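Local coordinates for protein N-isopropylammelide isopropylaminohydrolase (Burkholderia multivorans ATCC 17616, PDB 6NBO) that belongs to the amidohydrolase family of metal-dependent TIM-barrel enzymes and carries zinc bound by histidine and aspartate side chains, at residues Asp42-Pro45 with Gly46-Ile49; Pro197-Ala200 with Val201-Phe205; Phe205-Ala208 with Glu209-Gly212; Leu375-Ala378 with Val379-Pro383. All blocks are in the same frame, centred on the assembly; numbering follows the deposited sequence.

From the N terminus, contact 1 comes first. It turns the chain between strands 33-38 and 48-51 of the small mixed sheet, at the protein surface. Contacts 2 and 3 lie on helix 197-211, which links strands 184-188 and 215-219 of the TIM barrel. Contact 3 begins on Phe205, the residue where contact 2 ends, and their centres are about 11 Å apart. Contact 4 occupies helix 375-381, between strands 367-370 and 387-390, and follows the others. Its centre lies about 31 Å from that of contact 1 and about 42 Å from that of contact 2. All four are local contacts. None encloses or crosses another, and contact 1 alone closes a tight turn between strands.

Contact 1: Asp42-Pro45 with Gly46-Ile49; sequences DAPP and GCAI
This is a local turn contact, with Pro44 meeting Cys47 where the chain enters strand 48-51 of the small mixed sheet. Residues Pro44 to Cys47 form a type II beta turn at the surface. One hydrogen bond closes it, from Cys47 N to Pro44 O at 3.2 Å. The bond is bent, with an angle of 143° at the hydrogen, and the donor is tilted from the carbonyl plane. Pro45 and Gly46 fill the two middle positions. The proline ring restricts phi of Pro45, here -53°, and Gly46 takes the positive phi, 76°, usual at the third position of such a turn. Cys47 CB lies 3.2 Å from Pro44 O and 4.1 Å from Pro44 CD, so it meets the carbonyl oxygen and that ring carbon. Cys47 has two deposited conformers, so its thiol position describes one of them. Ala43 comes only loosely near Ile49, with Ala43 CB and Ile49 CD1 4.5 Å apart. Pro44 and Cys47 both touch Leu28 of strand 25-30. Ala48 pairs through its backbone with strand 11-17. One backbone N-H to C=O hydrogen bond thus closes the turn, and the backbone angles of Pro45 and Gly46 probably help to set its shape.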
loop_
_atom_site.group_PDB
_atom_site.type_symbol
_atom_site.label_atom_id
_atom_site.label_comp_id
_atom_site.label_asym_id
_atom_site.label_seq_id
_atom_site.Cartn_x
_atom_site.Cartn_y
_atom_site.Cartn_z
ATOM N N ASP A 42 10.578 -33.597 3.033
ATOM C CA ASP A 42 11.784 -34.009 3.735
ATOM C C ASP A 42 12.509 -32.791 4.289
ATOM O O ASP A 42 12.471 -31.699 3.718
ATOM C CB ASP A 42 12.721 -34.780 2.803
ATOM C CG ASP A 42 11.979 -35.717 1.884
ATOM O OD1 ASP A 42 11.600 -36.817 2.344
ATOM O OD2 ASP A 42 11.739 -35.331 0.713
ATOM N N ALA A 43 13.175 -32.990 5.415
ATOM C CA ALA A 43 13.916 -31.921 6.063
ATOM C C ALA A 43 15.369 -31.976 5.617
ATOM O O ALA A 43 16.019 -33.008 5.805
ATOM C CB ALA A 43 13.832 -32.055 7.576
ATOM N N PRO A 44 15.904 -30.924 5.000
ATOM C CA PRO A 44 17.347 -30.870 4.794
ATOM C C PRO A 44 18.061 -31.003 6.120
ATOM O O PRO A 44 17.540 -30.581 7.170
ATOM C CB PRO A 44 17.564 -29.485 4.170
ATOM C CG PRO A 44 16.250 -29.113 3.571
ATOM C CD PRO A 44 15.208 -29.743 4.458
ATOM N N PRO A 45 19.238 -31.618 6.135
ATOM C CA PRO A 45 19.971 -31.780 7.398
ATOM C C PRO A 45 20.137 -30.445 8.119
ATOM O O PRO A 45 20.426 -29.420 7.501
ATOM C CB PRO A 45 21.316 -32.361 6.947
ATOM C CG PRO A 45 21.002 -33.055 5.653
ATOM C CD PRO A 45 19.933 -32.240 4.995
ATOM N N GLY A 46 19.886 -30.450 9.430
ATOM C CA GLY A 46 20.099 -29.281 10.270
ATOM C C GLY A 46 19.068 -28.182 10.156
ATOM O O GLY A 46 19.270 -27.095 10.709
ATOM N N CYS A 47 17.964 -28.425 9.473
ATOM C CA CYS A 47 16.960 -27.410 9.209
ATOM C C CYS A 47 16.118 -27.148 10.459
ATOM O O CYS A 47 15.753 -28.088 11.166
ATOM C CB CYS A 47 16.095 -27.904 8.047
ATOM S SG CYS A 47 14.663 -26.981 7.565
ATOM N N ALA A 48 15.805 -25.884 10.722
ATOM C CA ALA A 48 14.873 -25.558 11.793
ATOM C C ALA A 48 13.461 -25.995 11.411
ATOM O O ALA A 48 13.074 -25.977 10.239
ATOM C CB ALA A 48 14.891 -24.056 12.085
ATOM N N ILE A 49 12.691 -26.406 12.416
ATOM C CA ILE A 49 11.328 -26.893 12.227
ATOM C C ILE A 49 10.374 -25.948 12.939
ATOM O O ILE A 49 10.581 -25.621 14.113
ATOM C CB ILE A 49 11.151 -28.322 12.776
ATOM C CG1 ILE A 49 12.193 -29.272 12.181
ATOM C CG2 ILE A 49 9.741 -28.819 12.488
ATOM C CD1 ILE A 49 12.068 -29.415 10.696
#

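Contact 2: Pro197-Ala200 with Val201-Phe205; sequences PVKA and VDVLF
Val198 and Asp202, one helical turn apart near the start of helix 197-211, lie side by side and point the same way. Val198 CG1 touches the carboxylate, 3.7 Å from Asp202 OD2. The Asp202 carboxylate stands beside its own backbone N, with CG anti to the carbonyl carbon (chi1 -71°). This folds it back towards the preceding turn, and Asp202 CG comes within 3.2 Å of Val198 O. That carbonyl bonds to Asp202 N, not to the carboxylate, which is also an acceptor. A second i, i+4 pair is Lys199 and Val203. There the fully extended lysine chain passes the valine, with Lys199 CG and Val203 CG2 4.2 Å apart. Val203 CG2 also rests 3.2 Å from Lys199 O. Val201 is set in a similar way, with Val201 CG2 lying 3.3 Å from Pro197 O. Leu204 CG lies 3.5 Å from Ala200 O. Ala200 O accepts a hydrogen bond from Leu204 N at 3.0 Å, nearly straight at 173°. The Leu204 side chain touches Leu217 of strand 215-219, while Pro197 and Phe205 touch helix 223-239. The four backbone carbonyls are thus satisfied by peptide N-H groups. Arg236 of helix 223-239 offers Asp202 a long, weak ion pair, and the nearby N-terminal end of the helix would probably also favour the negative charge.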
loop_
_atom_site.group_PDB
_atom_site.type_symbol
_atom_site.label_atom_id
_atom_site.label_comp_id
_atom_site.label_asym_id
_atom_site.label_seq_id
_atom_site.Cartn_x
_atom_site.Cartn_y
_atom_site.Cartn_z
ATOM N N PRO A 197 -4.773 22.103 -14.974
ATOM C CA PRO A 197 -4.587 20.645 -14.985
ATOM C C PRO A 197 -3.620 20.173 -16.052
ATOM O O PRO A 197 -2.863 19.223 -15.821
ATOM C CB PRO A 197 -6.010 20.118 -15.221
ATOM C CG PRO A 197 -6.720 21.248 -15.924
ATOM C CD PRO A 197 -6.168 22.482 -15.262
ATOM N N VAL A 198 -3.618 20.818 -17.212
ATOM C CA VAL A 198 -2.712 20.411 -18.278
ATOM C C VAL A 198 -1.273 20.697 -17.875
ATOM O O VAL A 198 -0.390 19.844 -18.019
ATOM C CB VAL A 198 -3.100 21.102 -19.594
ATOM C CG1 VAL A 198 -1.996 20.954 -20.641
ATOM C CG2 VAL A 198 -4.423 20.521 -20.111
ATOM N N LYS A 199 -1.020 21.890 -17.342
ATOM C CA LYS A 199 0.330 22.212 -16.899
ATOM C C LYS A 199 0.765 21.292 -15.767
ATOM O O LYS A 199 1.902 20.810 -15.751
ATOM C CB LYS A 199 0.410 23.673 -16.466
ATOM C CG LYS A 199 1.827 24.112 -16.123
ATOM C CD LYS A 199 1.900 25.609 -15.869
ATOM C CE LYS A 199 3.281 26.006 -15.339
ATOM N NZ LYS A 199 3.285 27.390 -14.783
ATOM N N ALA A 200 -0.139 21.005 -14.828
ATOM C CA ALA A 200 0.220 20.140 -13.708
ATOM C C ALA A 200 0.587 18.737 -14.189
ATOM O O ALA A 200 1.612 18.178 -13.786
ATOM C CB ALA A 200 -0.926 20.087 -12.696
ATOM N N VAL A 201 -0.226 18.157 -15.069
ATOM C CA VAL A 201 0.070 16.809 -15.537
ATOM C C VAL A 201 1.374 16.793 -16.329
ATOM O O VAL A 201 2.186 15.869 -16.197
ATOM C CB VAL A 201 -1.116 16.265 -16.354
ATOM C CG1 VAL A 201 -0.723 15.015 -17.103
ATOM C CG2 VAL A 201 -2.297 15.993 -15.426
ATOM N N ASP A 202 1.599 17.807 -17.161
ATOM C CA ASP A 202 2.827 17.845 -17.944
ATOM C C ASP A 202 4.052 18.023 -17.047
ATOM O O ASP A 202 5.090 17.392 -17.276
ATOM C CB ASP A 202 2.746 18.959 -18.985
ATOM C CG ASP A 202 1.763 18.651 -20.126
ATOM O OD1 ASP A 202 1.277 17.502 -20.252
ATOM O OD2 ASP A 202 1.475 19.578 -20.900
ATOM N N VAL A 203 3.956 18.856 -16.009
ATOM C CA VAL A 203 5.103 19.052 -15.118
ATOM C C VAL A 203 5.449 17.751 -14.397
ATOM O O VAL A 203 6.609 17.319 -14.370
ATOM C CB VAL A 203 4.832 20.197 -14.125
ATOM C CG1 VAL A 203 5.826 20.151 -12.960
ATOM C CG2 VAL A 203 4.912 21.560 -14.831
ATOM N N LEU A 204 4.445 17.099 -13.817
ATOM C CA LEU A 204 4.690 15.869 -13.071
ATOM C C LEU A 204 5.220 14.758 -13.977
ATOM O O LEU A 204 6.197 14.081 -13.636
ATOM C CB LEU A 204 3.403 15.428 -12.381
ATOM C CG LEU A 204 2.947 16.274 -11.196
ATOM C CD1 LEU A 204 1.558 15.818 -10.749
ATOM C CD2 LEU A 204 3.962 16.165 -10.058
ATOM N N PHE A 205 4.578 14.530 -15.128
ATOM C CA PHE A 205 5.084 13.473 -16.004
ATOM C C PHE A 205 6.479 13.800 -16.524
ATOM O O PHE A 205 7.288 12.890 -16.739
ATOM C CB PHE A 205 4.114 13.204 -17.164
ATOM C CG PHE A 205 3.034 12.219 -16.814
ATOM C CD1 PHE A 205 1.906 12.626 -16.116
ATOM C CD2 PHE A 205 3.173 10.871 -17.130
ATOM C CE1 PHE A 205 0.913 11.709 -15.763
ATOM C CE2 PHE A 205 2.191 9.956 -16.793
ATOM C CZ PHE A 205 1.058 10.370 -16.104
#

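Contact 3: Phe205-Ala208 with Glu209-Gly212; sequences FGIA and ERYG
The Tyr211 ring presents its edge to Ile207 O, which lies in the ring plane 3.4 Å from Tyr211 CD1. One face of the neighbouring Arg210 guanidinium is met by the same ring, with Tyr211 CE1 3.6 Å above the plane and displaced towards the rim. Arg210 has two deposited conformers, so this overlap describes one of them and is doubtful as a constant feature. The same caution applies to the arginine tip, where Arg210 NH2 lies 4.0 Å from Ile207 CG1. The Tyr211 ring stands where it does because CG is anti to the carbonyl carbon (chi1 -70°), which brings CD1 back to the Ile207 carbonyl. Both Ile207 and Tyr211 pack on Leu178 of helix 170-180.

Glu209 touches the earlier turn with its CB, 3.2 Å from Phe205 O, and its carboxylate leads away. Phe205 itself packs against Leu215 and the Met242 loop.

The backbone bonds weaken from Phe205-Ala208 into the last turn. Glu209 N bonds to Phe205 O at 2.9 Å, and Arg210 N to Gly206 O at 3.0 Å. Tyr211 N is then split between Ile207 O and Ala208 O, and both bonds are weak. Gly212 leaves helical phi/psi with a phi of 63°, in a Schellman motif, ahead of strand 215-219. Lys245 NZ bonds Gly212 O, and its charge near this end would probably suit the C-terminal end of the helix.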
loop_
_atom_site.group_PDB
_atom_site.type_symbol
_atom_site.label_atom_id
_atom_site.label_comp_id
_atom_site.label_asym_id
_atom_site.label_seq_id
_atom_site.Cartn_x
_atom_site.Cartn_y
_atom_site.Cartn_z
ATOM N N PHE A 205 4.578 14.530 -15.128
ATOM C CA PHE A 205 5.084 13.473 -16.004
ATOM C C PHE A 205 6.479 13.800 -16.524
ATOM O O PHE A 205 7.288 12.890 -16.739
ATOM C CB PHE A 205 4.114 13.204 -17.164
ATOM C CG PHE A 205 3.034 12.219 -16.814
ATOM C CD1 PHE A 205 1.906 12.626 -16.116
ATOM C CD2 PHE A 205 3.173 10.871 -17.130
ATOM C CE1 PHE A 205 0.913 11.709 -15.763
ATOM C CE2 PHE A 205 2.191 9.956 -16.793
ATOM C CZ PHE A 205 1.058 10.370 -16.104
ATOM N N GLY A 206 6.781 15.085 -16.727
ATOM C CA GLY A 206 8.118 15.453 -17.158
ATOM C C GLY A 206 9.166 15.073 -16.130
ATOM O O GLY A 206 10.217 14.523 -16.469
ATOM N N ILE A 207 8.886 15.339 -14.858
ATOM C CA ILE A 207 9.847 15.006 -13.809
ATOM C C ILE A 207 10.039 13.499 -13.729
ATOM O O ILE A 207 11.170 13.005 -13.696
ATOM C CB ILE A 207 9.398 15.587 -12.459
ATOM C CG1 ILE A 207 9.350 17.116 -12.528
ATOM C CG2 ILE A 207 10.332 15.101 -11.318
ATOM C CD1 ILE A 207 8.636 17.747 -11.334
ATOM N N ALA A 208 8.937 12.743 -13.717
ATOM C CA ALA A 208 9.055 11.292 -13.615
ATOM C C ALA A 208 9.795 10.721 -14.817
ATOM O O ALA A 208 10.633 9.822 -14.674
ATOM C CB ALA A 208 7.672 10.657 -13.490
ATOM N N GLU A 209 9.499 11.239 -16.009
ATOM C CA GLU A 209 10.164 10.755 -17.214
ATOM C C GLU A 209 11.664 11.000 -17.141
ATOM O O GLU A 209 12.459 10.169 -17.592
ATOM C CB GLU A 209 9.569 11.439 -18.446
ATOM C CG GLU A 209 10.181 11.010 -19.771
ATOM C CD GLU A 209 9.434 9.853 -20.415
ATOM O OE1 GLU A 209 8.744 9.101 -19.691
ATOM O OE2 GLU A 209 9.534 9.706 -21.653
ATOM N N ARG A 210 12.063 12.133 -16.563
ATOM C CA ARG A 210 13.482 12.457 -16.468
ATOM C C ARG A 210 14.239 11.441 -15.623
ATOM O O ARG A 210 15.391 11.115 -15.926
ATOM C CB ARG A 210 13.659 13.862 -15.896
ATOM C CG ARG A 210 15.076 14.182 -15.435
ATOM C CD ARG A 210 15.336 15.676 -15.526
ATOM N NE ARG A 210 14.200 16.432 -15.011
ATOM C CZ ARG A 210 14.221 17.154 -13.898
ATOM N NH1 ARG A 210 15.334 17.248 -13.177
ATOM N NH2 ARG A 210 13.128 17.794 -13.514
ATOM N N TYR A 211 13.617 10.928 -14.567
ATOM C CA TYR A 211 14.247 9.937 -13.711
ATOM C C TYR A 211 13.804 8.520 -14.041
ATOM O O TYR A 211 14.229 7.581 -13.363
ATOM C CB TYR A 211 13.955 10.266 -12.233
ATOM C CG TYR A 211 14.707 11.514 -11.818
ATOM C CD1 TYR A 211 14.167 12.773 -12.024
ATOM C CD2 TYR A 211 15.996 11.428 -11.291
ATOM C CE1 TYR A 211 14.872 13.916 -11.678
ATOM C CE2 TYR A 211 16.709 12.555 -10.946
ATOM C CZ TYR A 211 16.149 13.799 -11.142
ATOM O OH TYR A 211 16.866 14.923 -10.794
ATOM N N GLY A 212 12.990 8.346 -15.076
ATOM C CA GLY A 212 12.500 7.034 -15.459
ATOM C C GLY A 212 11.634 6.373 -14.410
ATOM O O GLY A 212 11.670 5.144 -14.261
#

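Contact 4: Leu375-Ala378 with Val379-Pro383; sequences LAEA and VVARP
Four backbone hydrogen bonds of the i to i+4 kind join Leu375-Ala378 to Val379-Arg382. Val379 N bonds to Leu375 O at 3.0 Å, and Val380 N to Ala376 O at 3.2 Å. The shortest is Ala381 N to Glu377 O at 2.7 Å, with the donor nearly along the C=O axis. The fourth, from Arg382 N to Ala378 O at 3.0 Å, is bent to 136°, and its donor stands above the carbonyl plane. It is made as the chain leaves the helix, for Arg382 has a positive phi of 47°. Pro383 CD also approaches Ala378 O at this end.

The charged groups come next. Arg382 turns its guanidinium back to the helix end and grips Val380 O side-on, in its own plane. Arg382 NE lies 3.0 Å and Arg382 NH2 3.2 Å from Val380 O. NE stands above the carbonyl plane, while NH2 is nearly in line with the C=O. NH1 forms a salt bridge with Glu320 of helix 318-328.

Among the apolar contacts, Ala378 CB and Pro383 CD are 4.4 Å apart. Glu377 CG, anti to the backbone N (chi1 -179°), comes within 4.2 Å of Ala381 CB, while the carboxylate turns back to a hydrogen bond from Met373 N. Ala376 and Val379 touch Leu337 and Leu341 of helix 334-342, and Leu375 meets strand 56-66.

Three nitrogens of Arg382 are thus engaged, two with a peptide carbonyl and one with a carboxylate. This fixes the orientation of the guanidinium plane, and its charge would probably stabilise the helix's C-terminal end.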
loop_
_atom_site.group_PDB
_atom_site.type_symbol
_atom_site.label_atom_id
_atom_site.label_comp_id
_atom_site.label_asym_id
_atom_site.label_seq_id
_atom_site.Cartn_x
_atom_site.Cartn_y
_atom_site.Cartn_z
ATOM N N LEU A 375 -10.160 -18.459 4.692
ATOM C CA LEU A 375 -9.678 -17.111 4.396
ATOM C C LEU A 375 -10.718 -16.058 4.751
ATOM O O LEU A 375 -10.369 -14.973 5.228
ATOM C CB LEU A 375 -9.294 -16.981 2.917
ATOM C CG LEU A 375 -8.164 -17.864 2.367
ATOM C CD1 LEU A 375 -8.054 -17.708 0.858
ATOM C CD2 LEU A 375 -6.844 -17.505 3.015
ATOM N N ALA A 376 -11.999 -16.337 4.481
ATOM C CA ALA A 376 -13.044 -15.374 4.815
ATOM C C ALA A 376 -13.086 -15.119 6.319
ATOM O O ALA A 376 -13.208 -13.967 6.757
ATOM C CB ALA A 376 -14.399 -15.876 4.308
ATOM N N GLU A 377 -12.952 -16.180 7.128
ATOM C CA GLU A 377 -12.874 -15.994 8.576
ATOM C C GLU A 377 -11.688 -15.117 8.957
ATOM O O GLU A 377 -11.811 -14.237 9.816
ATOM C CB GLU A 377 -12.777 -17.341 9.297
ATOM C CG GLU A 377 -12.727 -17.185 10.816
ATOM C CD GLU A 377 -12.339 -18.468 11.557
ATOM O OE1 GLU A 377 -12.476 -19.576 10.995
ATOM O OE2 GLU A 377 -11.892 -18.360 12.717
ATOM N N ALA A 378 -10.526 -15.350 8.343
ATOM C CA ALA A 378 -9.358 -14.535 8.658
ATOM C C ALA A 378 -9.618 -13.061 8.386
ATOM O O ALA A 378 -9.144 -12.195 9.132
ATOM C CB ALA A 378 -8.146 -15.008 7.856
ATOM N N VAL A 379 -10.344 -12.750 7.306
ATOM C CA VAL A 379 -10.660 -11.352 7.013
ATOM C C VAL A 379 -11.504 -10.733 8.130
ATOM O O VAL A 379 -11.180 -9.656 8.650
ATOM C CB VAL A 379 -11.354 -11.224 5.645
ATOM C CG1 VAL A 379 -11.914 -9.802 5.467
ATOM C CG2 VAL A 379 -10.367 -11.537 4.525
ATOM N N VAL A 380 -12.597 -11.390 8.524
ATOM C CA VAL A 380 -13.481 -10.710 9.478
ATOM C C VAL A 380 -13.005 -10.872 10.922
ATOM O O VAL A 380 -13.211 -9.972 11.749
ATOM C CB VAL A 380 -14.945 -11.174 9.336
ATOM C CG1 VAL A 380 -15.417 -11.045 7.891
ATOM C CG2 VAL A 380 -15.138 -12.583 9.865
ATOM N N ALA A 381 -12.388 -12.003 11.266
ATOM C CA ALA A 381 -11.964 -12.211 12.644
ATOM C C ALA A 381 -10.616 -11.576 12.949
ATOM O O ALA A 381 -10.326 -11.315 14.122
ATOM C CB ALA A 381 -11.892 -13.702 12.980
ATOM N N ARG A 382 -9.796 -11.322 11.932
ATOM C CA ARG A 382 -8.473 -10.730 12.108
ATOM C C ARG A 382 -7.674 -11.412 13.222
ATOM O O ARG A 382 -7.167 -10.745 14.127
ATOM C CB ARG A 382 -8.599 -9.238 12.383
ATOM C CG ARG A 382 -9.238 -8.442 11.220
ATOM C CD ARG A 382 -10.080 -7.277 11.742
ATOM N NE ARG A 382 -11.356 -7.699 12.321
ATOM C CZ ARG A 382 -12.064 -6.958 13.171
ATOM N NH1 ARG A 382 -11.596 -5.779 13.564
ATOM N NH2 ARG A 382 -13.225 -7.396 13.653
ATOM N N PRO A 383 -7.543 -12.737 13.189
ATOM C CA PRO A 383 -6.805 -13.415 14.261
ATOM C C PRO A 383 -5.374 -12.905 14.359
ATOM O O PRO A 383 -4.781 -12.471 13.373
ATOM C CB PRO A 383 -6.847 -14.896 13.844
ATOM C CG PRO A 383 -7.013 -14.877 12.382
ATOM C CD PRO A 383 -7.859 -13.651 12.074
#